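Local coordinates for protein iron aquisition yersiniabactin synthesis enzyme, YbtT (Escherichia coli, PDB 6BA9) that acts as a low-specificity type II thioesterase that maintains production of the metallophore yersiniabactin by its mixed peptide synthetase and polyketide synthase pathway, at residues A1-P5 against L69-L74; A15-P21 against A42-W48. The protein carries 1 engineered substitution. One frame throughout, in Å; residues are numbered along the deposited sequence.

Contact 1: A1-P5 against L69-L74; sequences AMCIP and LLANEL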
loop_
_atom_site.group_PDB
_atom_site.type_symbol
_atom_site.label_atom_id
_atom_site.label_comp_id
_atom_site.label_asym_id
_atom_site.label_seq_id
_atom_site.Cartn_x
_atom_site.Cartn_y
_atom_site.Cartn_z
ATOM N N ALA A 1 -7.996 -11.741 11.395
ATOM C CA ALA A 1 -7.804 -11.398 9.984
ATOM C C ALA A 1 -7.106 -10.052 9.866
ATOM O O ALA A 1 -7.292 -9.159 10.704
ATOM C CB ALA A 1 -9.135 -11.348 9.269
ATOM N N MET A 2 -6.305 -9.899 8.806
ATOM C CA MET A 2 -5.694 -8.609 8.523
ATOM C C MET A 2 -6.669 -7.647 7.857
ATOM O O MET A 2 -6.585 -6.434 8.087
ATOM C CB MET A 2 -4.501 -8.773 7.567
ATOM C CG MET A 2 -3.331 -9.553 8.097
ATOM S SD MET A 2 -2.160 -9.822 6.739
ATOM C CE MET A 2 -1.116 -8.405 6.951
ATOM N N CYS A 3 -7.580 -8.141 7.028
ATOM C CA CYS A 3 -8.456 -7.272 6.248
ATOM C C CYS A 3 -9.685 -6.855 7.051
ATOM O O CYS A 3 -10.329 -7.685 7.703
ATOM C CB CYS A 3 -8.905 -7.973 4.973
ATOM S SG CYS A 3 -7.557 -8.235 3.799
ATOM N N ILE A 4 -9.996 -5.562 7.004
ATOM C CA ILE A 4 -11.239 -5.029 7.571
ATOM C C ILE A 4 -12.059 -4.412 6.440
ATOM O O ILE A 4 -11.513 -3.703 5.584
ATOM C CB ILE A 4 -10.976 -4.035 8.715
ATOM C CG1 ILE A 4 -10.192 -2.825 8.237
ATOM C CG2 ILE A 4 -10.222 -4.708 9.846
ATOM C CD1 ILE A 4 -10.014 -1.715 9.300
ATOM N N PRO A 5 -13.372 -4.622 6.417
ATOM C CA PRO A 5 -14.198 -4.063 5.342
ATOM C C PRO A 5 -14.441 -2.574 5.540
ATOM O O PRO A 5 -14.730 -2.120 6.650
ATOM C CB PRO A 5 -15.509 -4.851 5.474
ATOM C CG PRO A 5 -15.574 -5.204 6.911
ATOM C CD PRO A 5 -14.155 -5.466 7.337
ATOM N N LEU A 69 1.411 -13.490 4.824
ATOM C CA LEU A 69 0.200 -13.519 5.636
ATOM C C LEU A 69 -1.008 -13.081 4.818
ATOM O O LEU A 69 -2.071 -13.705 4.859
ATOM C CB LEU A 69 0.367 -12.630 6.867
ATOM C CG LEU A 69 1.335 -13.090 7.947
ATOM C CD1 LEU A 69 1.462 -11.980 8.975
ATOM C CD2 LEU A 69 0.853 -14.382 8.631
ATOM N N LEU A 70 -0.864 -12.003 4.064
ATOM C CA LEU A 70 -1.983 -11.482 3.295
ATOM C C LEU A 70 -2.376 -12.430 2.174
ATOM O O LEU A 70 -3.562 -12.672 1.960
ATOM C CB LEU A 70 -1.663 -10.079 2.777
ATOM C CG LEU A 70 -2.785 -9.424 1.965
ATOM C CD1 LEU A 70 -4.077 -9.251 2.783
ATOM C CD2 LEU A 70 -2.316 -8.065 1.419
ATOM N N ALA A 71 -1.402 -12.977 1.446
ATOM C CA ALA A 71 -1.747 -13.874 0.347
ATOM C C ALA A 71 -2.471 -15.110 0.862
ATOM O O ALA A 71 -3.449 -15.570 0.256
ATOM C CB ALA A 71 -0.481 -14.273 -0.404
ATOM N N ASN A 72 -2.012 -15.654 1.988
ATOM C CA ASN A 72 -2.701 -16.814 2.555
ATOM C C ASN A 72 -4.117 -16.464 2.953
ATOM O O ASN A 72 -5.052 -17.220 2.668
ATOM C CB ASN A 72 -1.941 -17.368 3.756
ATOM C CG ASN A 72 -0.601 -17.972 3.370
ATOM O OD1 ASN A 72 -0.256 -18.046 2.194
ATOM N ND2 ASN A 72 0.171 -18.349 4.359
ATOM N N GLU A 73 -4.309 -15.303 3.577
ATOM C CA GLU A 73 -5.649 -14.898 3.973
ATOM C C GLU A 73 -6.560 -14.735 2.766
ATOM O O GLU A 73 -7.711 -15.189 2.783
ATOM C CB GLU A 73 -5.578 -13.596 4.770
ATOM C CG GLU A 73 -6.951 -13.038 5.136
ATOM C CD GLU A 73 -6.859 -11.882 6.103
ATOM O OE1 GLU A 73 -6.015 -11.946 7.030
ATOM O OE2 GLU A 73 -7.619 -10.909 5.922
ATOM N N LEU A 74 -6.071 -14.093 1.710
ATOM C CA LEU A 74 -6.887 -13.877 0.523
ATOM C C LEU A 74 -7.187 -15.191 -0.188
ATOM O O LEU A 74 -8.305 -15.394 -0.655
ATOM C CB LEU A 74 -6.225 -12.858 -0.403
ATOM C CG LEU A 74 -6.103 -11.456 0.201
ATOM C CD1 LEU A 74 -5.410 -10.557 -0.767
ATOM C CD2 LEU A 74 -7.442 -10.876 0.571
#

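Contact 2: A15-P21 against A42-W48; sequences AHLVMCP and ALSLVTW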
loop_
_atom_site.group_PDB
_atom_site.type_symbol
_atom_site.label_atom_id
_atom_site.label_comp_id
_atom_site.label_asym_id
_atom_site.label_seq_id
_atom_site.Cartn_x
_atom_site.Cartn_y
_atom_site.Cartn_z
ATOM N N ALA A 15 -16.558 -7.087 -7.854
ATOM C CA ALA A 15 -15.137 -6.899 -7.621
ATOM C C ALA A 15 -14.863 -6.589 -6.152
ATOM O O ALA A 15 -15.719 -6.105 -5.415
ATOM C CB ALA A 15 -14.604 -5.766 -8.485
ATOM N N HIS A 16 -13.635 -6.904 -5.728
ATOM C CA HIS A 16 -13.173 -6.650 -4.368
ATOM C C HIS A 16 -11.790 -6.027 -4.455
ATOM O O HIS A 16 -10.857 -6.643 -4.983
ATOM C CB HIS A 16 -13.134 -7.940 -3.551
ATOM C CG HIS A 16 -12.886 -7.738 -2.091
ATOM N ND1 HIS A 16 -12.858 -8.794 -1.205
ATOM C CD2 HIS A 16 -12.623 -6.627 -1.356
ATOM C CE1 HIS A 16 -12.617 -8.341 0.014
ATOM N NE2 HIS A 16 -12.501 -7.025 -0.046
ATOM N N LEU A 17 -11.682 -4.782 -4.004
ATOM C CA LEU A 17 -10.428 -4.035 -3.966
ATOM C C LEU A 17 -9.876 -4.086 -2.543
ATOM O O LEU A 17 -10.580 -3.756 -1.585
ATOM C CB LEU A 17 -10.679 -2.589 -4.409
ATOM C CG LEU A 17 -9.551 -1.572 -4.325
ATOM C CD1 LEU A 17 -8.390 -1.939 -5.209
ATOM C CD2 LEU A 17 -10.080 -0.192 -4.707
ATOM N N VAL A 18 -8.628 -4.540 -2.407
ATOM C CA VAL A 18 -7.934 -4.684 -1.130
ATOM C C VAL A 18 -6.767 -3.705 -1.109
ATOM O O VAL A 18 -5.877 -3.769 -1.972
ATOM C CB VAL A 18 -7.451 -6.127 -0.942
ATOM C CG1 VAL A 18 -6.612 -6.279 0.337
ATOM C CG2 VAL A 18 -8.633 -7.079 -0.892
ATOM N N MET A 19 -6.781 -2.791 -0.141
ATOM C CA MET A 19 -5.809 -1.715 -0.060
ATOM C C MET A 19 -4.807 -1.956 1.055
ATOM O O MET A 19 -5.197 -2.097 2.221
ATOM C CB MET A 19 -6.514 -0.382 0.200
ATOM C CG MET A 19 -5.574 0.792 0.378
ATOM S SD MET A 19 -4.768 1.245 -1.156
ATOM C CE MET A 19 -3.769 2.600 -0.583
ATOM N N CYS A 20 -3.519 -1.880 0.727
ATOM C CA CYS A 20 -2.414 -1.963 1.676
ATOM C C CYS A 20 -1.953 -0.557 2.050
ATOM O O CYS A 20 -1.649 0.258 1.154
ATOM C CB CYS A 20 -1.254 -2.728 1.040
ATOM S SG CYS A 20 -1.655 -4.462 0.716
ATOM N N PRO A 21 -1.876 -0.227 3.335
ATOM C CA PRO A 21 -1.571 1.147 3.741
ATOM C C PRO A 21 -0.074 1.458 3.723
ATOM O O PRO A 21 0.792 0.589 3.579
ATOM C CB PRO A 21 -2.131 1.193 5.162
ATOM C CG PRO A 21 -1.912 -0.175 5.674
ATOM C CD PRO A 21 -2.234 -1.066 4.488
ATOM N N ALA A 42 -16.593 -3.863 -3.558
ATOM C CA ALA A 42 -16.229 -3.989 -2.159
ATOM C C ALA A 42 -14.818 -3.448 -1.984
ATOM O O ALA A 42 -13.997 -3.503 -2.904
ATOM C CB ALA A 42 -16.291 -5.450 -1.717
ATOM N N LEU A 43 -14.566 -2.860 -0.817
ATOM C CA LEU A 43 -13.273 -2.284 -0.473
ATOM C C LEU A 43 -12.898 -2.725 0.931
ATOM O O LEU A 43 -13.674 -2.541 1.876
ATOM C CB LEU A 43 -13.311 -0.762 -0.493
ATOM C CG LEU A 43 -12.057 -0.021 -0.018
ATOM C CD1 LEU A 43 -10.840 -0.300 -0.907
ATOM C CD2 LEU A 43 -12.311 1.482 0.016
ATOM N N SER A 44 -11.709 -3.302 1.064
ATOM C CA SER A 44 -11.172 -3.674 2.364
ATOM C C SER A 44 -9.800 -3.051 2.543
ATOM O O SER A 44 -9.078 -2.814 1.567
ATOM C CB SER A 44 -11.081 -5.178 2.510
ATOM O OG SER A 44 -12.363 -5.799 2.370
ATOM N N LEU A 45 -9.449 -2.798 3.806
ATOM C CA LEU A 45 -8.167 -2.233 4.198
ATOM C C LEU A 45 -7.388 -3.286 4.979
ATOM O O LEU A 45 -7.943 -3.962 5.860
ATOM C CB LEU A 45 -8.380 -0.998 5.092
ATOM C CG LEU A 45 -7.121 -0.267 5.554
ATOM C CD1 LEU A 45 -6.419 0.429 4.411
ATOM C CD2 LEU A 45 -7.488 0.735 6.662
ATOM N N VAL A 46 -6.110 -3.415 4.664
ATOM C CA VAL A 46 -5.217 -4.354 5.344
ATOM C C VAL A 46 -4.645 -3.679 6.589
ATOM O O VAL A 46 -4.164 -2.544 6.520
ATOM C CB VAL A 46 -4.089 -4.803 4.402
ATOM C CG1 VAL A 46 -3.178 -5.806 5.093
ATOM C CG2 VAL A 46 -4.657 -5.414 3.138
ATOM N N THR A 47 -4.688 -4.380 7.721
ATOM C CA THR A 47 -4.099 -3.914 8.976
ATOM C C THR A 47 -2.734 -4.557 9.168
ATOM O O THR A 47 -2.625 -5.787 9.136
ATOM C CB THR A 47 -4.973 -4.350 10.151
ATOM O OG1 THR A 47 -6.331 -3.963 9.938
ATOM C CG2 THR A 47 -4.472 -3.764 11.448
ATOM N N TRP A 48 -1.711 -3.747 9.394
ATOM C CA TRP A 48 -0.415 -4.291 9.772
ATOM C C TRP A 48 -0.457 -4.773 11.227
ATOM O O TRP A 48 -0.974 -4.065 12.105
ATOM C CB TRP A 48 0.676 -3.238 9.634
ATOM C CG TRP A 48 0.914 -2.624 8.263
ATOM C CD1 TRP A 48 1.370 -1.364 8.039
ATOM C CD2 TRP A 48 0.751 -3.233 6.959
ATOM N NE1 TRP A 48 1.513 -1.135 6.690
ATOM C CE2 TRP A 48 1.130 -2.253 6.006
ATOM C CE3 TRP A 48 0.320 -4.481 6.502
ATOM C CZ2 TRP A 48 1.096 -2.480 4.639
ATOM C CZ3 TRP A 48 0.287 -4.703 5.126
ATOM C CH2 TRP A 48 0.678 -3.695 4.216
#

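Contact 1: A1-P5 against L69-L74
At the outer edge of the alpha/beta-hydrolase sheet, the residues leading into the antiparallel edge strand 3-7 are held to helix 63-77, with the carboxylate of Glu-73 taking the backbone N-H groups of Met-2 and Cys-3. OE1 of Glu-73 accepts from Met-2 N at 2.7 Å with an N-H...O angle of 172°, and OE2 of Glu-73 accepts from Cys-3 N at 3.0 Å with a more bent angle of 155°. Both oxygens use their syn lone pairs, so the two successive amides meet the carboxylate from the side its oxygens share. The carbon chain of Glu-73 runs extended as far as CD, with CG trans to the backbone N (chi1 176°), which carries the carboxylate from the helix across to the strand.

Next to this polar grip lies an apolar one. Met-2 runs extended toward the helix as far as SD, then bends; it crosses Leu-69 at about a right angle, its SD 3.8 Å from Leu-69 CB and 4.0 Å from Leu-70 CB. On Cys-3, SG packs 3.8 Å from Leu-70 CD1 and, more loosely, near Leu-74 CD2. Val-46 of the neighbouring strand touches Met-2, Cys-3 and Leu-70, extending this apolar layer into the sheet.

The axes of segments 3-5 and 69-74 come no closer than 11.6 Å, so on the helix side the link is made by side chains. With each oxygen bound to a different amide, the carboxylate is fixed in rotation, and the two N-H dipoles would be expected to stabilise its negative charge.

Contact 2: A15-P21 against A42-W48
Strands 16-20 and 42-46 pair in parallel within the beta-alpha-beta unit completed by helix 31-34, part of the central sheet of the alpha/beta-hydrolase fold. The backbone ladder alternates regularly: Ala-42 N gives to Ala-15 O, Leu-17 N to Ala-42 O, Ser-44 N to Leu-17 O, Met-19 N to Ser-44 O and Val-46 N to Met-19 O. The axes of the two strand segments cross at -19°.

On one face, His-16 passes beside Ala-42 CB and reaches along the neighbouring strand to Ser-44. His-16 NE2 and Ser-44 OG are 2.7 Å apart in a hydrogen bond that either could donate, and the hydroxyl sits at the ring edge. A first torsion of -171° places CG of His-16 beside its carbonyl carbon and so directs the ring to the serine, while Val-18 CG2 sits over one ring face, offset toward the rim. Further along, Val-18 CG1 meets Val-46 CG2 at 3.5 Å. On the other face, Leu-17 and Leu-43 lie side by side and point the same way, with Leu-17 CG 3.9 Å from Leu-43 CD1, and Met-19 CG packs against Leu-45 CD1 at 4.1 Å.

Beyond the strand ends the Trp-48 indole turns back against Cys-20 and Pro-21. In a CH-pi contact Pro-21 CG sits 3.9 Å from the centroid of the five-membered ring of Trp-48, 24° off its normal, and Cys-20 CB touches Trp-48 CH2 at 3.8 Å. Outside this pair, strand 84-89 binds the backbone of His-16, Val-18 and Cys-20. Leu-70 of helix 63-77 packs on Cys-20 and Val-46, the two residues whose SG and CG2, respectively, lie 4.0 Å apart.

How the contacts relate
From the N terminus, the chain enters edge strand 3-7, then forms strand 16-20 and, after helix 31-34, strand 42-46, where contact 2 closes its loop. It continues into helix 63-77, which returns to residues 1-5 in contact 1, so the loop of contact 2 nests inside that of contact 1. Their centres are 9 Å apart and they touch directly. Strand 42-46 lies between the other two strands: Ile-4 N is 2.8 Å from Leu-45 O, a probable hydrogen bond between the antiparallel strands 3-7 and 42-46. Helix 63-77 also bridges the contacts, with Leu-70 CD2 3.7 Å from Cys-20 SG. Together they join three sheet strands to one flanking helix.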